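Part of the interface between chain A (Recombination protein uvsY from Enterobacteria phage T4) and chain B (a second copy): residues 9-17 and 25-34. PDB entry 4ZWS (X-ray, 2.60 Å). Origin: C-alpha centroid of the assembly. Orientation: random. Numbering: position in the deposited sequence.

Chain A (9-17) ELKKDVFID
Chain B 25-34: AANNVMLYSK

Two helical segments from copies of one protein pack antiparallel, their N-to-C directions 175° apart and their axes 9.3 Å apart at closest approach. The chain B stretch is helical throughout; the chain A stretch is helical through Asp13(A), Val14(A) has phi/psi -81/-11, and Phe15(A) (-56/139) and Ile16(A) (-115/120) are extended. The CA atoms of Lys11(A) and Ser33(B) lie 6.0 Å apart, those of Val14(A) and Met30(B) 6.4 Å, and those of Ile16(A) and Ala26(B) 6.2 Å.

Apolar packing dominates. Val14(A) (chi1 m) points toward chain B, its compact branched side chain bringing CB within 3.8 Å of CG1 of Val29(B) (chi1 t) and CG2 within 3.5 Å of CE of Met30(B). Ile16(A) (m, t) sends CD1 to 4.1 Å from CB of Ala26(B); beside this small methyl, the longer Ile16(A) side chain reaches the helix backbone, with CD1 3.9 Å from CA of Ala26(B).

Flexible Met30(B) starts sideways, but its chi angles of -161°, 80° and -100° carry CE to 3.1 Å from O of Lys11(A), a tight contact, and 3.5 Å from CG of Lys11(A).

No hydrogen bond crosses between the stretches. Small Ser33(B) (chi1 t) sits where the backbones come close, its OG 3.7 Å from CA of Lys11(A), while the all-t side chain of Lys11(A) leads its charged end away.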

ATOM      1  N   GLU A   9      14.464 -22.919  17.506  1.00 54.62           N
ATOM      2  CA  GLU A   9      15.744 -22.230  17.441  1.00 54.22           C
ATOM      3  C   GLU A   9      15.621 -20.731  17.736  1.00 63.77           C
ATOM      4  O   GLU A   9      16.427 -20.179  18.492  1.00 53.98           O
ATOM      5  CB  GLU A   9      16.396 -22.435  16.084  1.00 53.25           C
ATOM      6  CG  GLU A   9      17.794 -21.870  16.024  1.00 53.37           C
ATOM      7  CD  GLU A   9      18.505 -22.172  14.721  1.00 66.22           C
ATOM      8  OE1 GLU A   9      19.653 -21.706  14.558  1.00 67.59           O
ATOM      9  OE2 GLU A   9      17.924 -22.874  13.863  1.00 64.43           O
ATOM     10  N   LEU A  10      14.640 -20.066  17.122  1.00 52.05           N
ATOM     11  CA  LEU A  10      14.435 -18.644  17.368  1.00 51.58           C
ATOM     12  C   LEU A  10      14.078 -18.363  18.822  1.00 57.76           C
ATOM     13  O   LEU A  10      14.574 -17.395  19.417  1.00 57.93           O
ATOM     14  CB  LEU A  10      13.329 -18.084  16.476  1.00 53.38           C
ATOM     15  CG  LEU A  10      13.110 -16.571  16.608  1.00 50.19           C
ATOM     16  CD1 LEU A  10      14.336 -15.800  16.159  1.00 49.72           C
ATOM     17  CD2 LEU A  10      11.880 -16.110  15.867  1.00 49.50           C
ATOM     18  N   LYS A  11      13.237 -19.224  19.391  1.00 55.22           N
ATOM     19  CA  LYS A  11      12.786 -19.055  20.770  1.00 56.17           C
ATOM     20  C   LYS A  11      13.968 -19.046  21.715  1.00 61.35           C
ATOM     21  O   LYS A  11      14.042 -18.238  22.632  1.00 64.24           O
ATOM     22  CB  LYS A  11      11.824 -20.174  21.165  1.00 57.66           C
ATOM     23  CG  LYS A  11      11.257 -20.041  22.559  1.00 60.07           C
ATOM     24  CD  LYS A  11      10.654 -21.352  23.010  1.00 62.07           C
ATOM     25  CE  LYS A  11       9.578 -21.149  24.039  1.00 64.45           C
ATOM     26  NZ  LYS A  11       9.029 -22.452  24.506  1.00 76.22           N
ATOM     27  N   LYS A  12      14.912 -19.940  21.455  1.00 63.12           N
ATOM     28  CA  LYS A  12      16.127 -20.008  22.236  1.00 59.20           C
ATOM     29  C   LYS A  12      16.972 -18.754  21.990  1.00 58.73           C
ATOM     30  O   LYS A  12      17.497 -18.169  22.934  1.00 62.92           O
ATOM     31  CB  LYS A  12      16.868 -21.309  21.897  1.00 60.60           C
ATOM     32  CG  LYS A  12      18.223 -21.506  22.533  1.00 62.63           C
ATOM     33  CD  LYS A  12      18.842 -22.821  22.065  1.00 77.99           C
ATOM     34  CE  LYS A  12      18.893 -22.957  20.522  1.00 93.77           C
ATOM     35  NZ  LYS A  12      19.688 -21.924  19.778  1.00 91.84           N
ATOM     36  N   ASP A  13      17.055 -18.317  20.733  1.00 59.05           N
ATOM     37  CA  ASP A  13      17.924 -17.203  20.330  1.00 58.03           C
ATOM     38  C   ASP A  13      17.554 -15.839  20.912  1.00 58.54           C
ATOM     39  O   ASP A  13      18.432 -15.043  21.242  1.00 63.35           O
ATOM     40  CB  ASP A  13      17.930 -17.070  18.807  1.00 57.74           C
ATOM     41  CG  ASP A  13      18.838 -18.072  18.120  1.00 67.70           C
ATOM     42  OD1 ASP A  13      19.646 -18.740  18.807  1.00 70.72           O
ATOM     43  OD2 ASP A  13      18.704 -18.218  16.883  1.00 63.35           O
ATOM     44  N   VAL A  14      16.256 -15.558  20.997  1.00 54.91           N
ATOM     45  CA  VAL A  14      15.793 -14.219  21.359  1.00 55.25           C
ATOM     46  C   VAL A  14      15.814 -13.944  22.856  1.00 62.42           C
ATOM     47  O   VAL A  14      15.668 -12.796  23.273  1.00 72.05           O
ATOM     48  CB  VAL A  14      14.363 -13.949  20.829  1.00 54.78           C
ATOM     49  CG1 VAL A  14      14.344 -14.052  19.316  1.00 52.97           C
ATOM     50  CG2 VAL A  14      13.365 -14.913  21.419  1.00 55.79           C
ATOM     51  N   PHE A  15      16.019 -14.986  23.658  1.00 58.38           N
ATOM     52  CA  PHE A  15      16.114 -14.822  25.104  1.00 60.51           C
ATOM     53  C   PHE A  15      17.214 -13.813  25.418  1.00 60.65           C
ATOM     54  O   PHE A  15      18.251 -13.791  24.765  1.00 65.61           O
ATOM     55  CB  PHE A  15      16.394 -16.161  25.793  1.00 61.92           C
ATOM     56  CG  PHE A  15      16.492 -16.060  27.284  1.00 64.41           C
ATOM     57  CD1 PHE A  15      15.347 -15.962  28.064  1.00 72.48           C
ATOM     58  CD2 PHE A  15      17.728 -16.044  27.916  1.00 70.21           C
ATOM     59  CE1 PHE A  15      15.429 -15.851  29.455  1.00 71.93           C
ATOM     60  CE2 PHE A  15      17.822 -15.930  29.310  1.00 71.72           C
ATOM     61  CZ  PHE A  15      16.670 -15.837  30.076  1.00 69.51           C
ATOM     62  N   ILE A  16      16.968 -12.942  26.389  1.00 62.16           N
ATOM     63  CA  ILE A  16      17.969 -11.946  26.759  1.00 62.55           C
ATOM     64  C   ILE A  16      18.486 -12.159  28.175  1.00 70.99           C
ATOM     65  O   ILE A  16      17.713 -12.158  29.131  1.00 70.66           O
ATOM     66  CB  ILE A  16      17.406 -10.525  26.666  1.00 62.79           C
ATOM     67  CG1 ILE A  16      16.866 -10.250  25.262  1.00 66.43           C
ATOM     68  CG2 ILE A  16      18.462  -9.526  27.064  1.00 63.43           C
ATOM     69  CD1 ILE A  16      16.163  -8.916  25.118  1.00 61.52           C
ATOM     70  N   ASP A  17      19.791 -12.383  28.296  1.00 69.15           N
ATOM     71  CA  ASP A  17      20.434 -12.512  29.597  1.00 67.23           C
ATOM     72  C   ASP A  17      20.863 -11.128  30.106  1.00 73.64           C
ATOM     73  O   ASP A  17      21.856 -10.571  29.639  1.00 75.64           O
ATOM     74  CB  ASP A  17      21.632 -13.449  29.513  1.00 66.75           C
ATOM     75  CG  ASP A  17      22.219 -13.775  30.872  1.00 75.17           C
ATOM     76  OD1 ASP A  17      21.920 -13.050  31.849  1.00 70.69           O
ATOM     77  OD2 ASP A  17      23.001 -14.751  30.955  1.00 71.27           O
TER
ATOM     78  N   ALA B  25      10.482  -5.091  28.671  1.00 62.38           N
ATOM     79  CA  ALA B  25      11.235  -4.788  27.457  1.00 60.08           C
ATOM     80  C   ALA B  25      11.892  -6.045  26.895  1.00 59.76           C
ATOM     81  O   ALA B  25      11.854  -6.282  25.688  1.00 65.24           O
ATOM     82  CB  ALA B  25      12.281  -3.725  27.723  1.00 61.58           C
ATOM     83  N   ALA B  26      12.481  -6.844  27.780  1.00 60.99           N
ATOM     84  CA  ALA B  26      13.155  -8.073  27.389  1.00 61.49           C
ATOM     85  C   ALA B  26      12.175  -9.142  26.927  1.00 67.64           C
ATOM     86  O   ALA B  26      12.371  -9.772  25.895  1.00 77.51           O
ATOM     87  CB  ALA B  26      13.989  -8.601  28.543  1.00 64.51           C
ATOM     88  N   ASN B  27      11.100  -9.313  27.679  1.00 59.34           N
ATOM     89  CA  ASN B  27      10.134 -10.357  27.394  1.00 58.15           C
ATOM     90  C   ASN B  27       9.314 -10.102  26.131  1.00 66.60           C
ATOM     91  O   ASN B  27       8.727 -11.029  25.567  1.00 65.02           O
ATOM     92  CB  ASN B  27       9.205 -10.542  28.591  1.00 68.82           C
ATOM     93  CG  ASN B  27       8.371 -11.799  28.490  1.00 72.98           C
ATOM     94  OD1 ASN B  27       7.142 -11.741  28.468  1.00 72.00           O
ATOM     95  ND2 ASN B  27       9.038 -12.946  28.408  1.00 76.17           N
ATOM     96  N   ASN B  28       9.254  -8.849  25.690  1.00 65.48           N
ATOM     97  CA  ASN B  28       8.427  -8.519  24.532  1.00 62.06           C
ATOM     98  C   ASN B  28       8.864  -9.291  23.288  1.00 53.72           C
ATOM     99  O   ASN B  28       8.044  -9.746  22.511  1.00 57.93           O
ATOM    100  CB  ASN B  28       8.464  -7.016  24.256  1.00 57.70           C
ATOM    101  CG  ASN B  28       7.372  -6.570  23.298  1.00 52.54           C
ATOM    102  OD1 ASN B  28       6.204  -6.516  23.671  1.00 57.31           O
ATOM    103  ND2 ASN B  28       7.746  -6.244  22.066  1.00 50.18           N
ATOM    104  N   VAL B  29      10.166  -9.479  23.135  1.00 65.26           N
ATOM    105  CA  VAL B  29      10.693 -10.228  22.006  1.00 62.96           C
ATOM    106  C   VAL B  29      10.260 -11.686  22.074  1.00 63.18           C
ATOM    107  O   VAL B  29       9.961 -12.320  21.060  1.00 60.09           O
ATOM    108  CB  VAL B  29      12.212 -10.181  21.980  1.00 59.75           C
ATOM    109  CG1 VAL B  29      12.695 -10.524  20.587  1.00 54.34           C
ATOM    110  CG2 VAL B  29      12.680  -8.791  22.384  1.00 68.49           C
ATOM    111  N   MET B  30      10.201 -12.190  23.298  1.00 59.39           N
ATOM    112  CA  MET B  30       9.843 -13.569  23.570  1.00 54.34           C
ATOM    113  C   MET B  30       8.393 -13.788  23.141  1.00 61.51           C
ATOM    114  O   MET B  30       8.058 -14.796  22.520  1.00 66.17           O
ATOM    115  CB  MET B  30      10.040 -13.830  25.064  1.00 65.00           C
ATOM    116  CG  MET B  30      10.153 -15.255  25.532  1.00 75.60           C
ATOM    117  SD  MET B  30      11.832 -15.859  25.223  1.00 94.90           S
ATOM    118  CE  MET B  30      11.541 -16.781  23.733  1.00 70.00           C
ATOM    119  N   LEU B  31       7.547 -12.809  23.448  1.00 57.99           N
ATOM    120  CA  LEU B  31       6.148 -12.821  23.047  1.00 53.93           C
ATOM    121  C   LEU B  31       6.028 -12.832  21.533  1.00 57.80           C
ATOM    122  O   LEU B  31       5.156 -13.511  20.968  1.00 51.16           O
ATOM    123  CB  LEU B  31       5.405 -11.603  23.616  1.00 56.97           C
ATOM    124  CG  LEU B  31       5.106 -11.500  25.120  1.00 61.45           C
ATOM    125  CD1 LEU B  31       4.483 -10.150  25.432  1.00 60.63           C
ATOM    126  CD2 LEU B  31       4.154 -12.608  25.555  1.00 52.50           C
ATOM    127  N   TYR B  32       6.896 -12.055  20.887  1.00 53.96           N
ATOM    128  CA  TYR B  32       6.886 -11.941  19.437  1.00 53.91           C
ATOM    129  C   TYR B  32       7.165 -13.310  18.821  1.00 58.33           C
ATOM    130  O   TYR B  32       6.485 -13.734  17.887  1.00 52.49           O
ATOM    131  CB  TYR B  32       7.905 -10.917  18.955  1.00 46.89           C
ATOM    132  CG  TYR B  32       7.673 -10.499  17.525  1.00 58.61           C
ATOM    133  CD1 TYR B  32       8.366 -11.093  16.480  1.00 59.41           C
ATOM    134  CD2 TYR B  32       6.722  -9.536  17.213  1.00 55.22           C
ATOM    135  CE1 TYR B  32       8.142 -10.716  15.167  1.00 57.25           C
ATOM    136  CE2 TYR B  32       6.489  -9.151  15.901  1.00 55.42           C
ATOM    137  CZ  TYR B  32       7.202  -9.743  14.884  1.00 64.31           C
ATOM    138  OH  TYR B  32       6.972  -9.367  13.579  1.00 76.60           O
ATOM    139  N   SER B  33       8.170 -13.992  19.363  1.00 54.78           N
ATOM    140  CA  SER B  33       8.484 -15.357  18.964  1.00 50.63           C
ATOM    141  C   SER B  33       7.262 -16.277  19.089  1.00 59.19           C
ATOM    142  O   SER B  33       6.964 -17.064  18.185  1.00 52.77           O
ATOM    143  CB  SER B  33       9.635 -15.906  19.803  1.00 51.83           C
ATOM    144  OG  SER B  33       9.768 -17.297  19.607  1.00 65.97           O
ATOM    145  N   LYS B  34       6.559 -16.169  20.215  1.00 52.10           N
ATOM    146  CA  LYS B  34       5.413 -17.030  20.503  1.00 49.94           C
ATOM    147  C   LYS B  34       4.334 -16.894  19.421  1.00 52.31           C
ATOM    148  O   LYS B  34       3.816 -17.889  18.918  1.00 59.37           O
ATOM    149  CB  LYS B  34       4.825 -16.704  21.884  1.00 50.26           C
ATOM    150  CG  LYS B  34       3.917 -17.787  22.466  1.00 51.76           C
ATOM    151  CD  LYS B  34       2.610 -17.226  22.990  1.00 56.75           C
ATOM    152  CE  LYS B  34       2.788 -16.313  24.163  1.00 59.78           C
ATOM    153  NZ  LYS B  34       1.474 -15.708  24.525  1.00 63.52           N
TER